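Local coordinates for sugar ABC transporter, periplasmic sugar-binding protein (Caulobacter crescentus, PDB 4IRX) that binds myo-inositol in the cleft between its two lobes and probably delivers it to an ABC transporter for uptake, at residues A[198-201]-A[205-208]; A[13-18]-A[25-30]; A[123-128]-A[162-167]. One frame throughout, in Å; residues are numbered along the deposited sequence.

Interaction 1 (A[198-201]-A[205-208])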
loop_
_atom_site.group_PDB
_atom_site.type_symbol
_atom_site.label_atom_id
_atom_site.label_comp_id
_atom_site.label_asym_id
_atom_site.label_seq_id
_atom_site.Cartn_x
_atom_site.Cartn_y
_atom_site.Cartn_z
ATOM N N ILE A 198 -5.558 -6.554 -16.586
ATOM C CA ILE A 198 -5.776 -5.341 -15.800
ATOM C C ILE A 198 -4.909 -5.491 -14.541
ATOM O O ILE A 198 -5.177 -6.325 -13.657
ATOM C CB ILE A 198 -7.266 -5.177 -15.414
ATOM C CG1 ILE A 198 -8.135 -5.258 -16.661
ATOM C CG2 ILE A 198 -7.478 -3.831 -14.763
ATOM C CD1 ILE A 198 -9.632 -5.190 -16.395
ATOM N N LEU A 199 -3.870 -4.672 -14.464
ATOM C CA LEU A 199 -2.990 -4.640 -13.299
ATOM C C LEU A 199 -3.504 -3.593 -12.328
ATOM O O LEU A 199 -3.518 -2.396 -12.641
ATOM C CB LEU A 199 -1.550 -4.286 -13.716
ATOM C CG LEU A 199 -0.760 -5.249 -14.603
ATOM C CD1 LEU A 199 0.673 -4.779 -14.793
ATOM C CD2 LEU A 199 -0.751 -6.656 -14.003
ATOM N N CYS A 200 -3.962 -4.045 -11.165
ATOM C CA CYS A 200 -4.535 -3.155 -10.166
ATOM C C CYS A 200 -3.592 -3.075 -8.989
ATOM O O CYS A 200 -3.163 -4.105 -8.457
ATOM C CB CYS A 200 -5.878 -3.693 -9.697
ATOM S SG CYS A 200 -7.093 -3.788 -10.999
ATOM N N LEU A 201 -3.284 -1.850 -8.572
ATOM C CA LEU A 201 -2.234 -1.659 -7.586
ATOM C C LEU A 201 -2.708 -1.774 -6.126
ATOM O O LEU A 201 -1.960 -1.487 -5.185
ATOM C CB LEU A 201 -1.452 -0.371 -7.870
ATOM C CG LEU A 201 -0.341 -0.511 -8.927
ATOM C CD1 LEU A 201 -0.747 -1.179 -10.226
ATOM C CD2 LEU A 201 0.237 0.853 -9.204
HETATM N N MSE A 205 -9.253 -2.374 -5.131
HETATM C CA MSE A 205 -9.558 -1.944 -6.490
HETATM C C MSE A 205 -9.677 -3.123 -7.428
HETATM O O MSE A 205 -10.517 -3.104 -8.325
HETATM C CB MSE A 205 -8.494 -0.972 -7.013
HETATM C CG MSE A 205 -8.457 0.379 -6.276
HETATM SE SE MSE A 205 -7.196 1.609 -7.066
HETATM C CE MSE A 205 -5.574 0.549 -6.883
ATOM N N ALA A 206 -8.818 -4.128 -7.285
ATOM C CA ALA A 206 -8.907 -5.333 -8.092
ATOM C C ALA A 206 -10.267 -5.993 -8.006
ATOM O O ALA A 206 -10.760 -6.494 -9.012
ATOM C CB ALA A 206 -7.791 -6.352 -7.709
HETATM N N MSE A 207 -10.888 -5.965 -6.827
HETATM C CA MSE A 207 -12.235 -6.505 -6.675
HETATM C C MSE A 207 -13.215 -5.731 -7.542
HETATM O O MSE A 207 -14.051 -6.332 -8.237
HETATM C CB MSE A 207 -12.643 -6.504 -5.208
HETATM C CG MSE A 207 -11.739 -7.366 -4.346
HETATM SE SE MSE A 207 -11.702 -9.240 -4.762
HETATM C CE MSE A 207 -13.609 -9.560 -4.756
ATOM N N GLY A 208 -13.110 -4.404 -7.536
ATOM C CA GLY A 208 -13.905 -3.589 -8.451
ATOM C C GLY A 208 -13.674 -3.865 -9.927
ATOM O O GLY A 208 -14.620 -3.917 -10.725
#

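Interaction 2 (A[13-18]-A[25-30])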
loop_
_atom_site.group_PDB
_atom_site.type_symbol
_atom_site.label_atom_id
_atom_site.label_comp_id
_atom_site.label_asym_id
_atom_site.label_seq_id
_atom_site.Cartn_x
_atom_site.Cartn_y
_atom_site.Cartn_z
ATOM N N VAL A 13 0.448 6.923 16.214
ATOM C CA VAL A 13 0.430 6.313 14.894
ATOM C C VAL A 13 -0.627 7.002 14.059
ATOM O O VAL A 13 -1.826 6.908 14.336
ATOM C CB VAL A 13 0.148 4.804 14.974
ATOM C CG1 VAL A 13 0.295 4.169 13.596
ATOM C CG2 VAL A 13 1.133 4.159 15.948
ATOM N N SER A 14 -0.166 7.681 13.018
ATOM C CA SER A 14 -1.026 8.431 12.117
ATOM C C SER A 14 -1.229 7.718 10.783
ATOM O O SER A 14 -0.287 7.598 10.007
ATOM C CB SER A 14 -0.427 9.812 11.894
ATOM O OG SER A 14 -1.161 10.499 10.874
ATOM N N PHE A 15 -2.452 7.250 10.525
ATOM C CA PHE A 15 -2.771 6.553 9.284
ATOM C C PHE A 15 -3.316 7.510 8.252
ATOM O O PHE A 15 -4.027 8.438 8.604
ATOM C CB PHE A 15 -3.827 5.469 9.561
ATOM C CG PHE A 15 -3.269 4.227 10.224
ATOM C CD1 PHE A 15 -2.748 3.203 9.454
ATOM C CD2 PHE A 15 -3.277 4.080 11.605
ATOM C CE1 PHE A 15 -2.219 2.063 10.038
ATOM C CE2 PHE A 15 -2.751 2.941 12.206
ATOM C CZ PHE A 15 -2.227 1.921 11.424
ATOM N N ASN A 16 -2.993 7.288 6.989
ATOM C CA ASN A 16 -3.539 8.135 5.933
ATOM C C ASN A 16 -5.055 8.067 5.777
ATOM O O ASN A 16 -5.687 9.102 5.566
ATOM C CB ASN A 16 -2.854 7.851 4.595
ATOM C CG ASN A 16 -2.903 6.395 4.214
ATOM O OD1 ASN A 16 -2.330 5.556 4.902
ATOM N ND2 ASN A 16 -3.560 6.081 3.098
ATOM N N ASP A 17 -5.634 6.872 5.856
ATOM C CA ASP A 17 -7.064 6.683 5.636
ATOM C C ASP A 17 -7.466 5.310 6.157
ATOM O O ASP A 17 -7.210 4.293 5.505
ATOM C CB ASP A 17 -7.383 6.777 4.138
ATOM C CG ASP A 17 -8.882 6.744 3.851
ATOM O OD1 ASP A 17 -9.669 6.493 4.792
ATOM O OD2 ASP A 17 -9.280 6.964 2.688
ATOM N N LEU A 18 -8.107 5.282 7.328
ATOM C CA LEU A 18 -8.530 4.023 7.947
ATOM C C LEU A 18 -9.848 3.485 7.400
ATOM O O LEU A 18 -10.399 2.532 7.920
ATOM C CB LEU A 18 -8.518 4.094 9.481
ATOM C CG LEU A 18 -7.141 3.823 10.095
ATOM C CD1 LEU A 18 -7.095 4.261 11.557
ATOM C CD2 LEU A 18 -6.846 2.327 10.010
ATOM N N ALA A 25 -6.679 -3.740 8.522
ATOM C CA ALA A 25 -5.984 -4.966 8.902
ATOM C C ALA A 25 -4.639 -4.659 9.560
ATOM O O ALA A 25 -4.263 -5.298 10.542
ATOM C CB ALA A 25 -5.817 -5.890 7.705
HETATM N N MSE A 26 -3.915 -3.673 9.013
HETATM C CA MSE A 26 -2.636 -3.265 9.592
HETATM C C MSE A 26 -2.819 -2.784 11.028
HETATM O O MSE A 26 -2.039 -3.131 11.901
HETATM C CB MSE A 26 -1.963 -2.172 8.743
HETATM C CG MSE A 26 -0.566 -1.741 9.270
HETATM SE SE MSE A 26 0.408 -0.443 8.218
HETATM C CE MSE A 26 1.079 -1.559 6.800
ATOM N N ARG A 27 -3.878 -2.008 11.276
ATOM C CA ARG A 27 -4.154 -1.519 12.623
ATOM C C ARG A 27 -4.364 -2.642 13.621
ATOM O O ARG A 27 -3.942 -2.553 14.777
ATOM C CB ARG A 27 -5.353 -0.575 12.625
ATOM C CG ARG A 27 -5.631 0.035 13.972
ATOM C CD ARG A 27 -6.927 0.827 13.951
ATOM N NE ARG A 27 -7.205 1.339 15.288
ATOM C CZ ARG A 27 -8.030 2.347 15.529
ATOM N NH1 ARG A 27 -8.668 2.926 14.524
ATOM N NH2 ARG A 27 -8.215 2.765 16.777
ATOM N N ARG A 28 -4.988 -3.722 13.191
ATOM C CA ARG A 28 -5.135 -4.872 14.090
ATOM C C ARG A 28 -3.797 -5.453 14.539
ATOM O O ARG A 28 -3.636 -5.820 15.705
ATOM C CB ARG A 28 -6.004 -5.976 13.473
ATOM C CG ARG A 28 -7.437 -5.554 13.264
ATOM C CD ARG A 28 -8.331 -6.744 12.903
ATOM N NE ARG A 28 -8.160 -7.188 11.523
ATOM C CZ ARG A 28 -9.001 -6.898 10.531
ATOM N NH1 ARG A 28 -10.082 -6.163 10.757
ATOM N NH2 ARG A 28 -8.762 -7.347 9.309
ATOM N N GLU A 29 -2.845 -5.550 13.609
ATOM C CA GLU A 29 -1.541 -6.099 13.970
ATOM C C GLU A 29 -0.816 -5.115 14.870
ATOM O O GLU A 29 -0.106 -5.512 15.791
ATOM C CB GLU A 29 -0.709 -6.415 12.726
ATOM C CG GLU A 29 -1.425 -7.280 11.677
ATOM C CD GLU A 29 -1.862 -8.665 12.171
ATOM O OE1 GLU A 29 -1.175 -9.313 12.981
ATOM O OE2 GLU A 29 -2.912 -9.143 11.692
ATOM N N LEU A 30 -1.003 -3.827 14.606
ATOM C CA LEU A 30 -0.410 -2.790 15.447
ATOM C C LEU A 30 -0.884 -2.918 16.890
ATOM O O LEU A 30 -0.070 -2.836 17.818
ATOM C CB LEU A 30 -0.769 -1.403 14.912
ATOM C CG LEU A 30 -0.428 -0.237 15.831
ATOM C CD1 LEU A 30 1.071 -0.011 15.820
ATOM C CD2 LEU A 30 -1.154 1.020 15.335
#

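Interaction 3 (A[123-128]-A[162-167])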
loop_
_atom_site.group_PDB
_atom_site.type_symbol
_atom_site.label_atom_id
_atom_site.label_comp_id
_atom_site.label_asym_id
_atom_site.label_seq_id
_atom_site.Cartn_x
_atom_site.Cartn_y
_atom_site.Cartn_z
ATOM N N TRP A 123 5.358 -10.981 -14.579
ATOM C CA TRP A 123 4.323 -11.982 -14.781
ATOM C C TRP A 123 3.641 -11.828 -16.140
ATOM O O TRP A 123 3.384 -12.827 -16.846
ATOM C CB TRP A 123 3.280 -11.985 -13.634
ATOM C CG TRP A 123 2.192 -13.000 -13.859
ATOM C CD1 TRP A 123 2.149 -14.290 -13.423
ATOM C CD2 TRP A 123 1.005 -12.792 -14.627
ATOM N NE1 TRP A 123 0.993 -14.902 -13.874
ATOM C CE2 TRP A 123 0.271 -13.998 -14.611
ATOM C CE3 TRP A 123 0.489 -11.700 -15.323
ATOM C CZ2 TRP A 123 -0.961 -14.138 -15.275
ATOM C CZ3 TRP A 123 -0.742 -11.839 -15.979
ATOM C CH2 TRP A 123 -1.443 -13.046 -15.944
ATOM N N VAL A 124 3.316 -10.593 -16.509
ATOM C CA VAL A 124 2.688 -10.341 -17.804
ATOM C C VAL A 124 3.622 -10.796 -18.937
ATOM O O VAL A 124 3.196 -11.481 -19.864
ATOM C CB VAL A 124 2.324 -8.844 -17.998
ATOM C CG1 VAL A 124 1.779 -8.622 -19.403
ATOM C CG2 VAL A 124 1.322 -8.409 -16.914
ATOM N N VAL A 125 4.900 -10.422 -18.847
ATOM C CA VAL A 125 5.834 -10.715 -19.925
ATOM C C VAL A 125 6.051 -12.224 -20.043
ATOM O O VAL A 125 6.140 -12.767 -21.137
ATOM C CB VAL A 125 7.139 -9.935 -19.747
ATOM C CG1 VAL A 125 8.160 -10.357 -20.820
ATOM C CG2 VAL A 125 6.854 -8.462 -19.847
ATOM N N LYS A 126 6.066 -12.929 -18.921
ATOM C CA LYS A 126 6.238 -14.382 -18.960
ATOM C C LYS A 126 4.993 -15.070 -19.518
ATOM O O LYS A 126 5.082 -16.043 -20.276
ATOM C CB LYS A 126 6.567 -14.921 -17.566
ATOM C CG LYS A 126 6.450 -16.437 -17.446
ATOM C CD LYS A 126 6.914 -16.908 -16.075
ATOM C CE LYS A 126 6.678 -18.398 -15.892
ATOM N NZ LYS A 126 7.039 -18.835 -14.510
ATOM N N THR A 127 3.827 -14.550 -19.148
ATOM C CA THR A 127 2.546 -15.162 -19.489
ATOM C C THR A 127 2.116 -14.853 -20.919
ATOM O O THR A 127 1.396 -15.632 -21.545
ATOM C CB THR A 127 1.474 -14.694 -18.465
ATOM O OG1 THR A 127 1.897 -15.111 -17.161
ATOM C CG2 THR A 127 0.089 -15.270 -18.767
ATOM N N TYR A 128 2.586 -13.727 -21.453
ATOM C CA TYR A 128 2.225 -13.303 -22.797
ATOM C C TYR A 128 3.470 -13.047 -23.632
ATOM O O TYR A 128 3.791 -11.905 -23.932
ATOM C CB TYR A 128 1.352 -12.043 -22.729
ATOM C CG TYR A 128 -0.018 -12.285 -22.131
ATOM C CD1 TYR A 128 -0.233 -12.178 -20.764
ATOM C CD2 TYR A 128 -1.085 -12.645 -22.936
ATOM C CE1 TYR A 128 -1.494 -12.386 -20.215
ATOM C CE2 TYR A 128 -2.349 -12.866 -22.394
ATOM C CZ TYR A 128 -2.531 -12.730 -21.035
ATOM O OH TYR A 128 -3.782 -12.951 -20.496
ATOM N N PRO A 162 7.611 -3.030 -27.326
ATOM C CA PRO A 162 6.397 -2.414 -27.868
ATOM C C PRO A 162 5.236 -3.371 -28.044
ATOM O O PRO A 162 4.096 -2.914 -28.238
ATOM C CB PRO A 162 6.838 -1.860 -29.233
ATOM C CG PRO A 162 8.334 -1.743 -29.115
ATOM C CD PRO A 162 8.786 -2.821 -28.188
ATOM N N ALA A 163 5.485 -4.679 -27.987
ATOM C CA ALA A 163 4.373 -5.615 -28.053
ATOM C C ALA A 163 3.569 -5.641 -26.751
ATOM O O ALA A 163 2.436 -6.143 -26.731
ATOM C CB ALA A 163 4.880 -7.002 -28.406
ATOM N N PHE A 164 4.125 -5.078 -25.682
ATOM C CA PHE A 164 3.412 -4.987 -24.399
ATOM C C PHE A 164 2.855 -3.594 -24.269
ATOM O O PHE A 164 3.583 -2.662 -23.942
ATOM C CB PHE A 164 4.336 -5.352 -23.251
ATOM C CG PHE A 164 4.802 -6.764 -23.341
ATOM C CD1 PHE A 164 4.061 -7.785 -22.782
ATOM C CD2 PHE A 164 5.937 -7.095 -24.087
ATOM C CE1 PHE A 164 4.451 -9.107 -22.920
ATOM C CE2 PHE A 164 6.338 -8.430 -24.226
ATOM C CZ PHE A 164 5.596 -9.435 -23.645
ATOM N N LYS A 165 1.571 -3.425 -24.552
ATOM C CA LYS A 165 1.029 -2.079 -24.651
ATOM C C LYS A 165 0.280 -1.654 -23.411
ATOM O O LYS A 165 -0.629 -2.348 -22.957
ATOM C CB LYS A 165 0.127 -1.969 -25.868
ATOM C CG LYS A 165 0.900 -2.298 -27.156
ATOM C CD LYS A 165 0.140 -2.030 -28.443
ATOM C CE LYS A 165 0.958 -2.526 -29.635
ATOM N NZ LYS A 165 2.230 -1.768 -29.845
ATOM N N ILE A 166 0.661 -0.507 -22.856
ATOM C CA ILE A 166 -0.126 0.091 -21.784
ATOM C C ILE A 166 -1.190 0.927 -22.471
ATOM O O ILE A 166 -0.927 2.046 -22.904
ATOM C CB ILE A 166 0.720 0.923 -20.803
ATOM C CG1 ILE A 166 1.797 0.050 -20.149
ATOM C CG2 ILE A 166 -0.174 1.520 -19.725
ATOM C CD1 ILE A 166 2.701 0.799 -19.147
ATOM N N VAL A 167 -2.375 0.337 -22.618
ATOM C CA VAL A 167 -3.452 0.970 -23.376
ATOM C C VAL A 167 -4.006 2.179 -22.647
ATOM O O VAL A 167 -4.265 3.213 -23.268
ATOM C CB VAL A 167 -4.515 -0.050 -23.763
ATOM C CG1 VAL A 167 -3.951 -1.043 -24.738
ATOM C CG2 VAL A 167 -4.975 -0.793 -22.551
#

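Interaction 1 (A[198-201]-A[205-208])
Cys-200 and Ala-206 meet where strand 197-200 turns into helix 203-215, inside the beta-alpha-beta unit of strand 197-200, helix 203-215 and strand 224-226. This half of the contact is tight. Cys-200 CA and Ala-206 CA are 5.3 Å apart, the nearest CA pair between 198-201 and 205-208. Cys-200 CB lies 3.8 Å from Ala-206 CB, and the small methyl lets the strand come this near. The Cys-200 sulfur lies anti to its carbonyl carbon (chi1 -62°). This turns Cys-200 SG onto the helix backbone, 3.8 Å from Ala-206 CA.

The other half is looser between side chains and faces the myo-inositol pocket. It is still buried, so the contrast is one of fit and not of solvent. The CB of Leu-201 points away from the helix, and the residue touches the bound myo-inositol. Leu-201 CB is 4.3 Å from Met-205 CE. Met-205 is a selenomethionine whose side chain comes within about 6 Å of the ligand. Around this half, Asn-202 OD1 accepts a hydrogen bond from Met-205 N, and Leu-201 O receives a weak one from Arg-149. Asn-139 touches both Leu-201 and Met-205.

Met-205 meets the strand end mainly at backbone. A bend about CG-SE (chi3 -59°) carries its terminal methyl back across the turn, and Met-205 CE stops 3.7 Å from Leu-201 N.

Interaction 2 (A[13-18]-A[25-30])
In the beta-alpha-beta unit formed by strand 10-15, helix 21-37 and strand 40-45, Phe-15 packs its ring against Met-26, Arg-27 and Leu-30 of the helix. Strand 13-15 and helix 25-30 run nearly antiparallel, at 171°, with their axes 11.2 Å apart. Large side chains fill that gap.

Selenomethionine Met-26 makes a Met-aromatic contact at the ring edge. Met-26 SE is 4.1 Å from Phe-15 CE1, and its direction from the ring centroid is 77° off the normal. Leu-30 CD2 also sits near the ring plane, 4.0 Å from Phe-15 CE2. One ring face carries Leu-18 CD2, offset toward the rim. Leu-30 CD2 also meets Val-13 CG1 tip to tip at 3.9 Å. Leu-30 has a second conformer, so its contacts hold for the one described.

On the partly exposed side Arg-27 crosses Leu-18 at about a right angle. The arginine CG is anti to the backbone N (chi1 -176°) and the chain stays extended to NE, which carries the guanidinium past the leucine. Arg-27 NH1 is 3.6 Å from Leu-18 CD1, while NE is salt-bridged to Glu-31.

A serine in place of Phe-15 would probably open a gap between strand and helix and leave Met-26 SE without its aromatic partner. Helix 251-268 also packs on Met-26 and Leu-30.

The contact is thus almost wholly apolar. Burial of apolar surface and close fit probably hold strand to helix here, and the arginine's charge is paired within its own helix.

Interaction 3 (A[123-128]-A[162-167])
Phe-164 packs its ring against Val-124, Val-125 and Tyr-128, at and just past the end of helix 113-127. Val-125 CG2 lies over one ring face in a CH-pi contact, 4.0 Å from the Phe-164 centroid and 13° off the normal. The other methyl of Val-125, CG1, is 3.9 Å from Phe-164 CZ. Val-124 slides past the ring the opposite way and brings Val-124 CG1 to 4.2 Å from Phe-164 CD1. Tyr-128 contributes mostly backbone. Tyr-128 O stands obliquely to the ring, only 3.0 Å from Phe-164 CE1, a tight contact shared between CE1 and CZ.

The phenylalanine CG is anti to the carbonyl carbon (chi1 -63°), and this aims the ring at the helix end. The Tyr-128 carbonyl is placed there by the end of the helix. Tyr-128 is the first residue to leave helical geometry, yet Tyr-128 N still bonds to Val-124 O at 2.8 Å.

One turn back, Trp-123 O is gripped twice by Thr-127. The backbone N and OG1 reach it from opposite faces of the carbonyl plane, and Thr-127 OG1 is the nearer, 2.7 Å from Trp-123 O. That OG1 also lies over the centre of the Trp-123 ring, 3.2 Å above its plane. On the strand side, Lys-165 NZ hydrogen-bonds to Pro-162 O, spanning the start of the strand at Phe-164.

Further out, strand 164-171 pairs with strand 132-138, and Val-124 rests on Val-134, Val-197 and Leu-199. A helix thus lies on a parallel sheet, with an edge-strand phenylalanine closing against its last turn. This is the layered alpha/beta lobe of a periplasmic binding protein.

Along the chain the order is interaction 2, then interaction 3, then interaction 1. Interaction 2 belongs to the seven-stranded sheet of one lobe. Interactions 1 and 3 share the four-stranded parallel sheet of the other. Their centres are about 17 Å apart, and they touch where Leu-199 CD2 meets Val-124 CG2 at 4.0 Å. Interactions 1 and 2 have centres about 22 Å apart, with nearest atoms about 11 Å apart. Each brings a selenomethionine side chain within about 6 Å of myo-inositol, so strand-to-helix units of both lobes back the pocket. Interaction 3 lies about 35 Å from interaction 2, centre to centre, at the far end of its lobe.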